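Local coordinates for protein putative metallopeptidase (Shewanella baltica OS155, PDB 3IEH) that probably acts as a zinc-dependent metallocarboxypeptidase of the M14 family, hydrolysing peptide or related bonds at a zinc site, at residues N110-S115 / R119-G124; A160-G165 / A232-S237. All blocks are in the same frame, centred on the assembly; numbering follows the deposited sequence.

Overall arrangement
Following the chain from the N terminus, strand 102-106 runs out to helix 111-116, and contact 1 folds the loop after that helix straight back onto its first turn, with just three residues between the two segments. The chain then passes through helix 146-152 and most of helix 155-162, where contact 2 opens. This one closes a far longer loop of 66 residues, which takes in strands 165-172, 179-183 and 221-223 and helix 191-201, and it sets the end of helix 155-162 against helix 230-237. The contacts follow in series, neither crossing nor nesting. The centres of contact 1 and contact 2 are 25 Å apart, within one mixed alpha/beta fold.

Contact 1. Residues N110-S115 / R119-G124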
ATOM      1  N   ASN A 110       2.588  -0.517  -9.654  1.00 13.23           N
ATOM      2  CA  ASN A 110       1.988  -0.840 -10.939  1.00 12.46           C
ATOM      3  C   ASN A 110       1.764   0.432 -11.760  1.00 13.83           C
ATOM      4  O   ASN A 110       0.614   0.852 -11.968  1.00 14.50           O
ATOM      5  CB  ASN A 110       0.652  -1.566 -10.686  1.00  9.72           C
ATOM      6  CG  ASN A 110      -0.061  -1.996 -11.958  1.00 13.87           C
ATOM      7  OD1 ASN A 110       0.436  -1.840 -13.096  1.00  9.87           O
ATOM      8  ND2 ASN A 110      -1.253  -2.543 -11.773  1.00 12.08           N
ATOM      9  N   PRO A 111       2.851   1.042 -12.246  1.00 14.05           N
ATOM     10  CA  PRO A 111       2.710   2.286 -13.016  1.00 13.93           C
ATOM     11  C   PRO A 111       1.947   2.150 -14.326  1.00 12.53           C
ATOM     12  O   PRO A 111       1.210   3.098 -14.721  1.00 14.12           O
ATOM     13  CB  PRO A 111       4.167   2.719 -13.280  1.00 14.03           C
ATOM     14  CG  PRO A 111       4.999   1.490 -13.038  1.00 13.94           C
ATOM     15  CD  PRO A 111       4.271   0.715 -11.993  1.00 15.16           C
ATOM     16  N   THR A 112       2.100   1.009 -14.999  1.00 10.29           N
ATOM     17  CA  THR A 112       1.443   0.844 -16.292  1.00 11.07           C
ATOM     18  C   THR A 112      -0.091   0.802 -16.125  1.00  9.50           C
ATOM     19  O   THR A 112      -0.818   1.410 -16.904  1.00 10.13           O
ATOM     20  CB  THR A 112       1.982  -0.371 -17.095  1.00 13.59           C
ATOM     21  OG1 THR A 112       1.643  -1.597 -16.426  1.00 16.88           O
ATOM     22  CG2 THR A 112       3.520  -0.264 -17.301  1.00  7.93           C
ATOM     23  N   GLY A 113      -0.575   0.155 -15.068  1.00 10.79           N
ATOM     24  CA  GLY A 113      -2.009   0.147 -14.765  1.00 10.75           C
ATOM     25  C   GLY A 113      -2.500   1.505 -14.312  1.00 12.48           C
ATOM     26  O   GLY A 113      -3.571   1.964 -14.744  1.00 16.07           O
ATOM     27  N   PHE A 114      -1.689   2.166 -13.479  1.00 14.08           N
ATOM     28  CA  PHE A 114      -1.972   3.501 -12.939  1.00 14.70           C
ATOM     29  C   PHE A 114      -2.140   4.591 -13.995  1.00 16.31           C
ATOM     30  O   PHE A 114      -2.988   5.480 -13.833  1.00 19.97           O
ATOM     31  CB  PHE A 114      -0.848   3.875 -11.985  1.00 14.36           C
ATOM     32  CG  PHE A 114      -1.021   5.206 -11.282  1.00 18.29           C
ATOM     33  CD1 PHE A 114      -1.643   5.280 -10.043  1.00 17.98           C
ATOM     34  CD2 PHE A 114      -0.477   6.372 -11.819  1.00 18.71           C
ATOM     35  CE1 PHE A 114      -1.760   6.513  -9.371  1.00 22.07           C
ATOM     36  CE2 PHE A 114      -0.583   7.601 -11.146  1.00 22.17           C
ATOM     37  CZ  PHE A 114      -1.206   7.677  -9.935  1.00 11.59           C
ATOM     38  N   SER A 115      -1.325   4.566 -15.048  1.00 15.00           N
ATOM     39  CA  SER A 115      -1.448   5.581 -16.143  1.00 15.76           C
ATOM     40  C   SER A 115      -2.661   5.271 -17.004  1.00 14.50           C
ATOM     41  O   SER A 115      -3.209   6.149 -17.685  1.00 14.20           O
ATOM     42  CB  SER A 115      -0.198   5.630 -17.057  1.00 15.14           C
ATOM     43  OG  SER A 115      -0.019   4.394 -17.745  1.00 14.38           O
ATOM     44  N   ARG A 119      -6.797  -1.871 -13.040  1.00 17.92           N
ATOM     45  CA  ARG A 119      -6.291  -2.776 -12.026  1.00 18.33           C
ATOM     46  C   ARG A 119      -5.013  -3.530 -12.390  1.00 15.78           C
ATOM     47  O   ARG A 119      -4.019  -3.517 -11.658  1.00 16.62           O
ATOM     48  CB  ARG A 119      -7.405  -3.778 -11.741  1.00 18.80           C
ATOM     49  CG  ARG A 119      -7.138  -4.686 -10.627  1.00 19.42           C
ATOM     50  CD  ARG A 119      -8.386  -5.477 -10.347  1.00 16.78           C
ATOM     51  NE  ARG A 119      -8.235  -6.178  -9.092  1.00 19.96           N
ATOM     52  CZ  ARG A 119      -8.442  -5.626  -7.902  1.00 25.91           C
ATOM     53  NH1 ARG A 119      -8.805  -4.353  -7.806  1.00 25.62           N
ATOM     54  NH2 ARG A 119      -8.275  -6.354  -6.800  1.00 34.12           N
ATOM     55  N   PHE A 120      -5.058  -4.232 -13.501  1.00 15.18           N
ATOM     56  CA  PHE A 120      -3.895  -4.985 -13.950  1.00 16.22           C
ATOM     57  C   PHE A 120      -2.845  -4.051 -14.560  1.00 15.99           C
ATOM     58  O   PHE A 120      -3.140  -2.881 -14.922  1.00 15.73           O
ATOM     59  CB  PHE A 120      -4.340  -6.064 -14.971  1.00 16.70           C
ATOM     60  CG  PHE A 120      -5.044  -7.269 -14.344  1.00 19.64           C
ATOM     61  CD1 PHE A 120      -5.359  -7.319 -12.976  1.00 17.13           C
ATOM     62  CD2 PHE A 120      -5.441  -8.326 -15.139  1.00 25.15           C
ATOM     63  CE1 PHE A 120      -5.994  -8.412 -12.438  1.00 17.44           C
ATOM     64  CE2 PHE A 120      -6.099  -9.430 -14.601  1.00 21.03           C
ATOM     65  CZ  PHE A 120      -6.375  -9.476 -13.255  1.00 16.60           C
ATOM     66  N   ASN A 121      -1.609  -4.551 -14.633  1.00 12.32           N
ATOM     67  CA  ASN A 121      -0.593  -3.855 -15.379  1.00 10.91           C
ATOM     68  C   ASN A 121      -1.027  -4.001 -16.835  1.00 12.16           C
ATOM     69  O   ASN A 121      -2.031  -4.692 -17.137  1.00 11.50           O
ATOM     70  CB  ASN A 121       0.826  -4.384 -15.087  1.00  9.68           C
ATOM     71  CG  ASN A 121       1.063  -5.837 -15.518  1.00  9.23           C
ATOM     72  OD1 ASN A 121       0.335  -6.410 -16.329  1.00 18.78           O
ATOM     73  ND2 ASN A 121       2.135  -6.426 -14.985  1.00  6.08           N
ATOM     74  N   LYS A 122      -0.311  -3.364 -17.740  1.00 12.53           N
ATOM     75  CA  LYS A 122      -0.707  -3.467 -19.141  1.00 13.81           C
ATOM     76  C   LYS A 122      -0.498  -4.840 -19.749  1.00 14.12           C
ATOM     77  O   LYS A 122      -0.939  -5.043 -20.857  1.00 15.62           O
ATOM     78  CB  LYS A 122       0.018  -2.458 -20.019  1.00 12.66           C
ATOM     79  CG  LYS A 122       1.483  -2.749 -20.217  1.00 13.31           C
ATOM     80  CD  LYS A 122       2.063  -1.611 -20.986  1.00 18.35           C
ATOM     81  CE  LYS A 122       3.439  -1.867 -21.518  1.00 13.62           C
ATOM     82  NZ  LYS A 122       3.767  -0.638 -22.294  1.00 21.69           N
ATOM     83  N   TYR A 123       0.214  -5.757 -19.087  1.00 16.38           N
ATOM     84  CA  TYR A 123       0.378  -7.131 -19.637  1.00 15.52           C
ATOM     85  C   TYR A 123      -0.704  -8.126 -19.161  1.00 15.46           C
ATOM     86  O   TYR A 123      -0.596  -9.329 -19.411  1.00 13.32           O
ATOM     87  CB  TYR A 123       1.739  -7.683 -19.250  1.00 15.16           C
ATOM     88  CG  TYR A 123       2.883  -6.760 -19.580  1.00 18.90           C
ATOM     89  CD1 TYR A 123       3.174  -6.431 -20.894  1.00 19.93           C
ATOM     90  CD2 TYR A 123       3.699  -6.244 -18.576  1.00 21.38           C
ATOM     91  CE1 TYR A 123       4.212  -5.588 -21.196  1.00 20.07           C
ATOM     92  CE2 TYR A 123       4.745  -5.411 -18.877  1.00 22.19           C
ATOM     93  CZ  TYR A 123       4.998  -5.082 -20.186  1.00 23.10           C
ATOM     94  OH  TYR A 123       6.049  -4.241 -20.467  1.00 30.44           O
ATOM     95  N   GLY A 124      -1.725  -7.635 -18.450  1.00 16.50           N
ATOM     96  CA  GLY A 124      -2.796  -8.504 -17.948  1.00 17.98           C
ATOM     97  C   GLY A 124      -2.421  -9.304 -16.705  1.00 17.43           C
ATOM     98  O   GLY A 124      -3.049 -10.322 -16.408  1.00 15.71           O
TER
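The N-cap of helix 111-116 joins this helix to the loop that follows it: Asn-110 both caps the helix and lies against Asn-121. With CG anti to the backbone N (chi1 -178°), the Asn-110 amide lies beside the first turn, where OD1 accepts from Gly-113 N at 3.0 Å, the donor standing above the carbonyl plane. The same OD1 is 3.2 Å from Asn-121 CA, and the two side-chain amides are nearly perpendicular, their planes 84° apart. On the other branch, Asn-110 ND2 lies 2.9 Å from Arg-119 O and donates to Phe-75 O. With an alanine here, Gly-113 N and Phe-75 O would probably lose these partners, and a gap would open next to Asn-121 CA and CB. The Asn-Pro-Thr-Gly run resembles the Asn-Pro-Asp-Gly sequence of M14 carboxypeptidases, and its glycine fits tightly, Gly-113 CA being 3.2 Å from Phe-120 O, with no room for a CB. Just before that glycine, Thr-112 OG1 takes the hydrogen bond from Lys-122 N (2.9 Å, 160° at the hydrogen), which ties the type I turn 121-124 to the helix. That hydroxyl also touches Asn-121 CB, 3.2 Å from OG1, while the Lys-122 side chain runs across that of Thr-112 at about a right angle, Lys-122 CG 4.0 Å from Thr-112 CB. The Asn-121 amide is held by Glu-125 and Glu-147 through ND2. Arg-119 starts away from the helix, and its NH1 makes a salt bridge with Glu-78, the side chain about 4 Å from the zinc ion and beside the ligands His-76 and Glu-79.

Contact 2. Residues A160-G165 / A232-S237; sequences AACRDG and ACLVRS
Cys-162 lays its SG over the side chain of Leu-234, 3.9 Å from Leu-234 CD1 and 4.1 Å from Leu-234 CD2, so the sulfur meets both methyls of the isobutyl group. It also comes within 4.2 Å of Leu-234 CB, so one sulfur sits against the leucine's apolar side. The thiol is set for this by a chi1 of 73°, which swings SG between the backbone N and the carbonyl carbon, while Leu-234 CG is anti to its own carbonyl carbon (chi1 -78°). The backbones stay well apart, with 7.9 Å from Cys-162 CA to Leu-234 CA. Leu-70 of strand 68-73 touches both side chains, and Ile-159 of helix 155-162 packs on Leu-234 and Ser-237.

At the surface the second approach is looser. Arg-163 starts away from the other helix, but its extended chain brings the guanidinium back, and NH2 ends 3.9 Å from Ser-237 O, in an oblique approach that is long for a hydrogen bond. The carbonyls at the end of helix 230-237 would probably attract this charge weakly. Ser-237 itself folds its hydroxyl onto the preceding turn: OG donates to Cys-233 O at 2.8 Å, and Ser-237 N reaches the same oxygen from the opposite face of its plane.

A type I turn from Cys-162 to Gly-165 carries the chain out of its helix. Gly-165 has positive phi, at angles that would jam a CB against Asp-164 O, and Asp-164 is paired with Arg-240. Strand 165-172, entered here, carries the zinc ligand His-170, and the end of helix 155-162 meeting helix 230-237 over Leu-70 of the central mixed sheet fits the alpha/beta fold of M14 metallopeptidases.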
ATOM      1  N   ALA A 160      13.617  -6.873   5.731  1.00 15.61           N
ATOM      2  CA  ALA A 160      14.321  -5.908   6.596  1.00 13.97           C
ATOM      3  C   ALA A 160      13.580  -4.557   6.683  1.00 13.87           C
ATOM      4  O   ALA A 160      13.493  -3.991   7.749  1.00 15.26           O
ATOM      5  CB  ALA A 160      15.768  -5.674   6.113  1.00  8.11           C
ATOM      6  N   ALA A 161      13.028  -4.068   5.572  1.00 12.93           N
ATOM      7  CA  ALA A 161      12.312  -2.766   5.545  1.00 13.46           C
ATOM      8  C   ALA A 161      10.982  -2.759   6.309  1.00 16.03           C
ATOM      9  O   ALA A 161      10.450  -1.688   6.637  1.00 16.67           O
ATOM     10  CB  ALA A 161      12.054  -2.341   4.080  1.00 11.85           C
ATOM     11  N   CYS A 162      10.438  -3.938   6.598  1.00 15.50           N
ATOM     12  CA  CYS A 162       9.118  -4.009   7.210  1.00 18.64           C
ATOM     13  C   CYS A 162       8.980  -4.949   8.405  1.00 17.73           C
ATOM     14  O   CYS A 162       7.864  -5.320   8.771  1.00 14.31           O
ATOM     15  CB  CYS A 162       8.100  -4.392   6.130  1.00 22.08           C
ATOM     16  SG  CYS A 162       8.151  -6.102   5.588  1.00 20.84           S
ATOM     17  N   ARG A 163      10.097  -5.277   9.053  1.00 20.29           N
ATOM     18  CA  ARG A 163      10.062  -6.211  10.179  1.00 19.96           C
ATOM     19  C   ARG A 163       9.083  -5.816  11.271  1.00 19.63           C
ATOM     20  O   ARG A 163       8.465  -6.692  11.901  1.00 17.04           O
ATOM     21  CB  ARG A 163      11.450  -6.464  10.779  1.00 20.95           C
ATOM     22  CG  ARG A 163      12.192  -7.587  10.064  1.00 26.45           C
ATOM     23  CD  ARG A 163      13.176  -8.359  10.923  1.00 38.65           C
ATOM     24  NE  ARG A 163      13.362  -9.685  10.316  1.00 49.89           N
ATOM     25  CZ  ARG A 163      12.596 -10.759  10.552  1.00 55.47           C
ATOM     26  NH1 ARG A 163      11.578 -10.718  11.425  1.00 53.84           N
ATOM     27  NH2 ARG A 163      12.858 -11.898   9.913  1.00 58.73           N
ATOM     28  N   ASP A 164       8.938  -4.509  11.469  1.00 19.20           N
ATOM     29  CA  ASP A 164       8.092  -3.974  12.539  1.00 19.66           C
ATOM     30  C   ASP A 164       6.720  -3.518  12.032  1.00 18.75           C
ATOM     31  O   ASP A 164       5.901  -3.076  12.816  1.00 20.84           O
ATOM     32  CB  ASP A 164       8.826  -2.813  13.207  1.00 19.79           C
ATOM     33  CG  ASP A 164      10.217  -3.205  13.664  1.00 19.90           C
ATOM     34  OD1 ASP A 164      10.267  -4.082  14.529  1.00 18.50           O
ATOM     35  OD2 ASP A 164      11.248  -2.659  13.173  1.00 18.25           O
ATOM     36  N   GLY A 165       6.451  -3.636  10.735  1.00 16.94           N
ATOM     37  CA  GLY A 165       5.146  -3.267  10.245  1.00 16.32           C
ATOM     38  C   GLY A 165       5.103  -3.103   8.754  1.00 17.11           C
ATOM     39  O   GLY A 165       6.038  -2.577   8.164  1.00 20.02           O
ATOM     40  N   ALA A 232       0.418 -10.598   2.940  1.00 15.23           N
ATOM     41  CA  ALA A 232       0.361 -11.893   3.698  1.00 15.39           C
ATOM     42  C   ALA A 232       1.723 -12.578   3.649  1.00 12.63           C
ATOM     43  O   ALA A 232       2.222 -13.095   4.644  1.00 13.35           O
ATOM     44  CB  ALA A 232      -0.786 -12.873   3.173  1.00 10.59           C
ATOM     45  N   CYS A 233       2.339 -12.527   2.479  1.00 12.97           N
ATOM     46  CA  CYS A 233       3.639 -13.132   2.277  1.00 14.52           C
ATOM     47  C   CYS A 233       4.735 -12.515   3.170  1.00 13.56           C
ATOM     48  O   CYS A 233       5.541 -13.236   3.763  1.00 12.59           O
ATOM     49  CB  CYS A 233       4.028 -13.007   0.816  1.00 15.27           C
ATOM     50  SG  CYS A 233       5.530 -13.962   0.453  1.00 19.01           S
ATOM     51  N   LEU A 234       4.746 -11.188   3.248  1.00 13.41           N
ATOM     52  CA  LEU A 234       5.699 -10.464   4.078  1.00 13.79           C
ATOM     53  C   LEU A 234       5.432 -10.714   5.558  1.00 16.27           C
ATOM     54  O   LEU A 234       6.381 -10.831   6.348  1.00 17.52           O
ATOM     55  CB  LEU A 234       5.676  -8.968   3.779  1.00 12.01           C
ATOM     56  CG  LEU A 234       6.395  -8.509   2.516  1.00 16.10           C
ATOM     57  CD1 LEU A 234       6.205  -7.015   2.340  1.00 20.49           C
ATOM     58  CD2 LEU A 234       7.886  -8.874   2.604  1.00 18.65           C
ATOM     59  N   VAL A 235       4.163 -10.815   5.950  1.00 15.93           N
ATOM     60  CA  VAL A 235       3.865 -11.177   7.338  1.00 15.84           C
ATOM     61  C   VAL A 235       4.372 -12.603   7.638  1.00 16.71           C
ATOM     62  O   VAL A 235       5.014 -12.812   8.656  1.00 17.30           O
ATOM     63  CB  VAL A 235       2.367 -11.004   7.665  1.00 18.00           C
ATOM     64  CG1 VAL A 235       1.968 -11.765   8.955  1.00  8.79           C
ATOM     65  CG2 VAL A 235       2.012  -9.491   7.714  1.00 13.13           C
ATOM     66  N   ARG A 236       4.102 -13.573   6.762  1.00 17.97           N
ATOM     67  CA  ARG A 236       4.631 -14.926   6.953  1.00 20.16           C
ATOM     68  C   ARG A 236       6.159 -14.865   6.969  1.00 20.64           C
ATOM     69  O   ARG A 236       6.780 -15.617   7.708  1.00 18.90           O
ATOM     70  CB  ARG A 236       4.203 -15.904   5.843  1.00 22.67           C
ATOM     71  CG  ARG A 236       2.713 -16.246   5.727  1.00 34.80           C
ATOM     72  CD  ARG A 236       2.217 -17.310   6.720  1.00 45.65           C
ATOM     73  NE  ARG A 236       3.006 -18.542   6.675  1.00 52.37           N
ATOM     74  CZ  ARG A 236       3.771 -19.006   7.666  1.00 60.31           C
ATOM     75  NH1 ARG A 236       3.850 -18.367   8.837  1.00 66.97           N
ATOM     76  NH2 ARG A 236       4.453 -20.136   7.493  1.00 62.65           N
ATOM     77  N   SER A 237       6.763 -14.003   6.135  1.00 20.35           N
ATOM     78  CA  SER A 237       8.242 -13.870   6.092  1.00 20.07           C
ATOM     79  C   SER A 237       8.854 -13.202   7.338  1.00 20.85           C
ATOM     80  O   SER A 237      10.068 -13.267   7.543  1.00 22.86           O
ATOM     81  CB  SER A 237       8.705 -13.128   4.844  1.00 16.83           C
ATOM     82  OG  SER A 237       8.280 -13.825   3.697  1.00 15.15           O
TER